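Local coordinates for coiled-coil quantitatively-enriched protein 1 (Schizosaccharomyces pombe, PDB 7CUJ) that links telomeres to a component of the meiotic centrosome and is needed for telomere clustering in meiotic prophase, telomere length regulation and chromosome segregation, at residues 19-24 with 98-103; 62-67 with 216-221. All blocks are in the same frame, centred on the assembly; numbering follows the deposited sequence.

Contact 1 (19-24 with 98-103); sequences SALQRK and AENSSK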
loop_
_atom_site.group_PDB
_atom_site.type_symbol
_atom_site.label_atom_id
_atom_site.label_comp_id
_atom_site.label_asym_id
_atom_site.label_seq_id
_atom_site.Cartn_x
_atom_site.Cartn_y
_atom_site.Cartn_z
ATOM N N SER A 19 -26.040 -3.275 -1.343
ATOM C CA SER A 19 -26.133 -4.590 -0.731
ATOM C C SER A 19 -24.931 -4.819 0.185
ATOM O O SER A 19 -23.956 -4.074 0.128
ATOM C CB SER A 19 -26.211 -5.650 -1.792
ATOM O OG SER A 19 -25.238 -5.419 -2.798
ATOM N N ALA A 20 -25.014 -5.869 1.014
ATOM C CA ALA A 20 -23.930 -6.244 1.910
ATOM C C ALA A 20 -22.661 -6.532 1.107
ATOM O O ALA A 20 -21.568 -6.154 1.527
ATOM C CB ALA A 20 -24.335 -7.422 2.764
ATOM N N LEU A 21 -22.832 -7.177 -0.055
ATOM C CA LEU A 21 -21.753 -7.547 -0.961
ATOM C C LEU A 21 -21.037 -6.290 -1.452
ATOM O O LEU A 21 -19.811 -6.227 -1.436
ATOM C CB LEU A 21 -22.349 -8.311 -2.150
ATOM C CG LEU A 21 -21.441 -9.297 -2.893
ATOM C CD1 LEU A 21 -21.926 -9.490 -4.321
ATOM C CD2 LEU A 21 -19.980 -8.876 -2.888
ATOM N N GLN A 22 -21.819 -5.305 -1.908
ATOM C CA GLN A 22 -21.286 -4.075 -2.470
ATOM C C GLN A 22 -20.460 -3.334 -1.421
ATOM O O GLN A 22 -19.417 -2.772 -1.742
ATOM C CB GLN A 22 -22.423 -3.191 -2.991
ATOM C CG GLN A 22 -22.880 -3.535 -4.401
ATOM C CD GLN A 22 -24.088 -2.739 -4.836
ATOM O OE1 GLN A 22 -25.062 -2.597 -4.103
ATOM N NE2 GLN A 22 -24.039 -2.216 -6.049
ATOM N N ARG A 23 -20.939 -3.342 -0.170
ATOM C CA ARG A 23 -20.275 -2.653 0.928
ATOM C C ARG A 23 -18.954 -3.344 1.255
ATOM O O ARG A 23 -17.944 -2.675 1.467
ATOM C CB ARG A 23 -21.189 -2.579 2.155
ATOM C CG ARG A 23 -22.356 -1.620 1.985
ATOM C CD ARG A 23 -23.616 -2.154 2.630
ATOM N NE ARG A 23 -24.041 -1.348 3.762
ATOM C CZ ARG A 23 -25.199 -0.695 3.836
ATOM N NH1 ARG A 23 -26.070 -0.759 2.841
ATOM N NH2 ARG A 23 -25.485 0.012 4.914
ATOM N N LYS A 24 -18.982 -4.681 1.296
ATOM C CA LYS A 24 -17.784 -5.470 1.519
ATOM C C LYS A 24 -16.745 -5.106 0.463
ATOM O O LYS A 24 -15.584 -4.873 0.790
ATOM C CB LYS A 24 -18.088 -6.964 1.405
ATOM C CG LYS A 24 -18.697 -7.614 2.635
ATOM C CD LYS A 24 -18.778 -9.110 2.461
ATOM C CE LYS A 24 -19.844 -9.756 3.316
ATOM N NZ LYS A 24 -20.304 -11.033 2.722
ATOM N N ALA A 98 -30.584 -9.468 -9.819
ATOM C CA ALA A 98 -31.346 -8.526 -9.011
ATOM C C ALA A 98 -31.199 -8.815 -7.516
ATOM O O ALA A 98 -31.706 -8.061 -6.687
ATOM C CB ALA A 98 -32.793 -8.544 -9.434
ATOM N N GLU A 99 -30.494 -9.902 -7.185
ATOM C CA GLU A 99 -30.272 -10.327 -5.811
ATOM C C GLU A 99 -29.434 -9.289 -5.063
ATOM O O GLU A 99 -29.679 -9.027 -3.886
ATOM C CB GLU A 99 -29.593 -11.699 -5.801
ATOM C CG GLU A 99 -29.333 -12.255 -4.411
ATOM C CD GLU A 99 -28.883 -13.706 -4.372
ATOM O OE1 GLU A 99 -28.264 -14.165 -5.356
ATOM O OE2 GLU A 99 -29.162 -14.378 -3.358
ATOM N N ASN A 100 -28.454 -8.698 -5.760
ATOM C CA ASN A 100 -27.452 -7.862 -5.115
ATOM C C ASN A 100 -27.465 -6.436 -5.664
ATOM O O ASN A 100 -26.572 -5.651 -5.349
ATOM C CB ASN A 100 -26.056 -8.487 -5.200
ATOM C CG ASN A 100 -25.851 -9.619 -4.215
ATOM O OD1 ASN A 100 -25.786 -9.396 -3.009
ATOM N ND2 ASN A 100 -25.741 -10.836 -4.721
ATOM N N SER A 101 -28.477 -6.096 -6.473
ATOM C CA SER A 101 -28.584 -4.751 -7.019
ATOM C C SER A 101 -29.961 -4.157 -6.739
ATOM O O SER A 101 -30.967 -4.639 -7.254
ATOM C CB SER A 101 -28.262 -4.713 -8.491
ATOM O OG SER A 101 -28.439 -3.403 -9.011
ATOM N N SER A 102 -29.977 -3.093 -5.929
ATOM C CA SER A 102 -31.167 -2.305 -5.658
ATOM C C SER A 102 -31.651 -1.626 -6.934
ATOM O O SER A 102 -32.808 -1.230 -7.019
ATOM C CB SER A 102 -30.892 -1.271 -4.601
ATOM O OG SER A 102 -31.079 -1.807 -3.304
ATOM N N LYS A 103 -30.745 -1.470 -7.906
ATOM C CA LYS A 103 -31.052 -0.766 -9.140
ATOM C C LYS A 103 -31.911 -1.648 -10.045
ATOM O O LYS A 103 -32.922 -1.193 -10.575
ATOM C CB LYS A 103 -29.765 -0.304 -9.825
ATOM C CG LYS A 103 -29.075 0.867 -9.145
ATOM C CD LYS A 103 -27.851 1.357 -9.876
ATOM C CE LYS A 103 -27.260 2.589 -9.226
ATOM N NZ LYS A 103 -26.015 3.016 -9.905
HETATM O O HOH W 1 -27.857 -2.839 -4.321
#
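Ser19 and Asn100 bring their backbones together where two helices start, the CA atoms 5.6 Å apart. Ser19 is the N-cap of helix 20-32, and with Gln22 it forms one half of a capping box: Ser19 N donates to Gln22 OE1 over 3.0 Å, a nearly straight bond (165°) arriving in the carbonyl plane on a lone pair. The hydroxyl Ser19 OG lies 2.9 Å from Asn100 O and 3.1 Å from Gln22 OE1; its single proton can serve one of them at a time. A water bridges onward, 2.8 Å from Gln22 OE1, and accepts from Ser102 N in the first turn of helix 102-112. Gln22 NE2 is turned to Ile63 O, so the amide is held at both ends. Replacing Gln22 by alanine removes the whole amide, which is likely to leave Ser19 N and Ile63 O without their mates and let the water shift. Beside these polar groups, Leu21 and Asn100 cross at about a right angle. With CG anti to the backbone N (chi1 -154°), Leu21 lays CD1 over the face of the Asn100 amide, 3.9 Å from Asn100 CG.

Contact 2 (62-67 with 216-221); sequences NIAKHP and SIEHAI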
loop_
_atom_site.group_PDB
_atom_site.type_symbol
_atom_site.label_atom_id
_atom_site.label_comp_id
_atom_site.label_asym_id
_atom_site.label_seq_id
_atom_site.Cartn_x
_atom_site.Cartn_y
_atom_site.Cartn_z
ATOM N N ASN A 62 -17.713 0.627 -10.809
ATOM C CA ASN A 62 -18.094 -0.711 -11.239
ATOM C C ASN A 62 -18.927 -1.399 -10.160
ATOM O O ASN A 62 -19.963 -1.986 -10.467
ATOM C CB ASN A 62 -16.888 -1.563 -11.648
ATOM C CG ASN A 62 -16.178 -1.048 -12.882
ATOM O OD1 ASN A 62 -16.720 -0.233 -13.629
ATOM N ND2 ASN A 62 -14.957 -1.512 -13.099
ATOM N N ILE A 63 -18.460 -1.315 -8.906
ATOM C CA ILE A 63 -19.149 -1.901 -7.764
ATOM C C ILE A 63 -20.552 -1.305 -7.662
ATOM O O ILE A 63 -21.506 -2.013 -7.340
ATOM C CB ILE A 63 -18.325 -1.717 -6.470
ATOM C CG1 ILE A 63 -17.034 -2.545 -6.508
ATOM C CG2 ILE A 63 -19.152 -2.030 -5.230
ATOM C CD1 ILE A 63 -15.932 -2.034 -5.601
ATOM N N ALA A 64 -20.663 -0.005 -7.965
ATOM C CA ALA A 64 -21.912 0.730 -7.864
ATOM C C ALA A 64 -22.846 0.369 -9.018
ATOM O O ALA A 64 -24.061 0.491 -8.889
ATOM C CB ALA A 64 -21.639 2.215 -7.817
ATOM N N LYS A 65 -22.274 -0.063 -10.148
ATOM C CA LYS A 65 -23.078 -0.524 -11.272
ATOM C C LYS A 65 -23.642 -1.901 -10.940
ATOM O O LYS A 65 -24.856 -2.057 -10.816
ATOM C CB LYS A 65 -22.263 -0.547 -12.568
ATOM C CG LYS A 65 -21.987 0.816 -13.178
ATOM C CD LYS A 65 -21.061 0.754 -14.375
ATOM C CE LYS A 65 -20.059 1.891 -14.384
ATOM N NZ LYS A 65 -19.116 1.785 -15.523
ATOM N N HIS A 66 -22.749 -2.882 -10.774
ATOM C CA HIS A 66 -23.137 -4.208 -10.322
ATOM C C HIS A 66 -21.916 -4.960 -9.807
ATOM O O HIS A 66 -20.888 -4.994 -10.478
ATOM C CB HIS A 66 -23.815 -4.993 -11.452
ATOM C CG HIS A 66 -24.764 -6.029 -10.955
ATOM N ND1 HIS A 66 -26.130 -5.861 -11.024
ATOM C CD2 HIS A 66 -24.559 -7.228 -10.368
ATOM C CE1 HIS A 66 -26.727 -6.920 -10.517
ATOM N NE2 HIS A 66 -25.785 -7.772 -10.104
ATOM N N PRO A 67 -21.989 -5.593 -8.614
ATOM C CA PRO A 67 -20.857 -6.354 -8.079
ATOM C C PRO A 67 -20.424 -7.531 -8.953
ATOM O O PRO A 67 -19.269 -7.952 -8.894
ATOM C CB PRO A 67 -21.348 -6.827 -6.700
ATOM C CG PRO A 67 -22.861 -6.741 -6.774
ATOM C CD PRO A 67 -23.147 -5.581 -7.703
ATOM N N SER A 216 -22.037 5.445 -1.935
ATOM C CA SER A 216 -21.107 5.056 -2.985
ATOM C C SER A 216 -20.372 6.288 -3.511
ATOM O O SER A 216 -20.600 7.395 -3.028
ATOM C CB SER A 216 -21.827 4.322 -4.092
ATOM O OG SER A 216 -22.631 5.212 -4.853
ATOM N N ILE A 217 -19.501 6.077 -4.510
ATOM C CA ILE A 217 -18.808 7.155 -5.201
ATOM C C ILE A 217 -19.813 8.033 -5.945
ATOM O O ILE A 217 -19.544 9.208 -6.184
ATOM C CB ILE A 217 -17.706 6.629 -6.144
ATOM C CG1 ILE A 217 -16.837 7.780 -6.662
ATOM C CG2 ILE A 217 -18.299 5.810 -7.284
ATOM C CD1 ILE A 217 -15.509 7.357 -7.230
ATOM N N GLU A 218 -20.954 7.441 -6.317
ATOM C CA GLU A 218 -22.008 8.140 -7.033
ATOM C C GLU A 218 -22.566 9.242 -6.137
ATOM O O GLU A 218 -22.753 10.372 -6.581
ATOM C CB GLU A 218 -23.122 7.170 -7.434
ATOM C CG GLU A 218 -22.671 6.015 -8.310
ATOM C CD GLU A 218 -23.819 5.238 -8.937
ATOM O OE1 GLU A 218 -24.711 4.775 -8.189
ATOM O OE2 GLU A 218 -23.828 5.106 -10.174
ATOM N N HIS A 219 -22.814 8.892 -4.869
ATOM C CA HIS A 219 -23.268 9.827 -3.853
ATOM C C HIS A 219 -22.250 10.952 -3.675
ATOM O O HIS A 219 -22.631 12.118 -3.585
ATOM C CB HIS A 219 -23.528 9.078 -2.539
ATOM C CG HIS A 219 -24.345 9.839 -1.551
ATOM N ND1 HIS A 219 -24.881 9.239 -0.428
ATOM C CD2 HIS A 219 -24.729 11.133 -1.511
ATOM C CE1 HIS A 219 -25.552 10.133 0.270
ATOM N NE2 HIS A 219 -25.475 11.302 -0.376
ATOM N N ALA A 220 -20.961 10.587 -3.638
ATOM C CA ALA A 220 -19.879 11.535 -3.419
ATOM C C ALA A 220 -19.758 12.501 -4.598
ATOM O O ALA A 220 -19.619 13.707 -4.398
ATOM C CB ALA A 220 -18.583 10.801 -3.160
ATOM N N ILE A 221 -19.816 11.963 -5.820
ATOM C CA ILE A 221 -19.775 12.780 -7.024
ATOM C C ILE A 221 -20.940 13.775 -7.005
ATOM O O ILE A 221 -20.766 14.938 -7.368
ATOM C CB ILE A 221 -19.754 11.899 -8.292
ATOM C CG1 ILE A 221 -18.396 11.209 -8.462
ATOM C CG2 ILE A 221 -20.130 12.707 -9.528
ATOM C CD1 ILE A 221 -18.415 9.996 -9.363
#
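The carboxylate of Glu218 presents one face to Ala64, whose CB sits almost straight above Glu218 CD at 3.9 Å. At the rim of the group its oxygens are turned to polar partners: Glu218 OE1 forms a salt bridge with Lys103 and takes a hydrogen bond from His213 N, while Glu218 OE2 accepts from Ile191 N. Gripped through both oxygens, the buried carboxylate can hardly rotate, and the lysine together with the two backbone N-H groups would be expected to stabilise its negative charge. The methyl of Ala64 also touches the stem of the chain, with Ala64 CB 4.0 Å from Glu218 CG. That stem starts with CG anti to the carbonyl carbon (chi1 -59°) and runs on extended, which carries the acid across the alanine. Ser216 packs against the same methyl, its CB 4.3 Å from Ala64 CB. Its hydroxyl works twice: Ser216 OG donates to His213 O and accepts from Glu218 N at 3.2 Å, a bent bond of 136°. Ile217 helps close the interface nearby by packing on Ile57 and Ala60, earlier in the helix that carries Ala64. The capping bond closes an ST turn, in which the N-cap serine opens helix 217-223 just after strand 208-213, the strand-to-helix passage of an alpha/beta fold with a parallel sheet.

Overall arrangement
The two contacts lie 11 Å apart, centre to centre, and their segments alternate along the chain: 19-24, 62-67, 98-103, then 216-221. Helix 47-65 is common ground: it packs on helix 217-223, which follows strand 208-213 of the six-stranded parallel sheet, and its end also receives Gln22 of helix 20-32. Segment 98-103 of contact 1 reaches both halves of contact 2, through the Lys103 salt bridge and through Ser101 CB, which packs 3.4 Å from His66 CE1. Contact 2 is buried near the middle of the chain, whereas contact 1 lies farther out, where another protein's chain packs on Leu21 and Asn100. Together they join sequence-distant parts of this alpha/beta domain, one piece of a longer telomere adaptor protein.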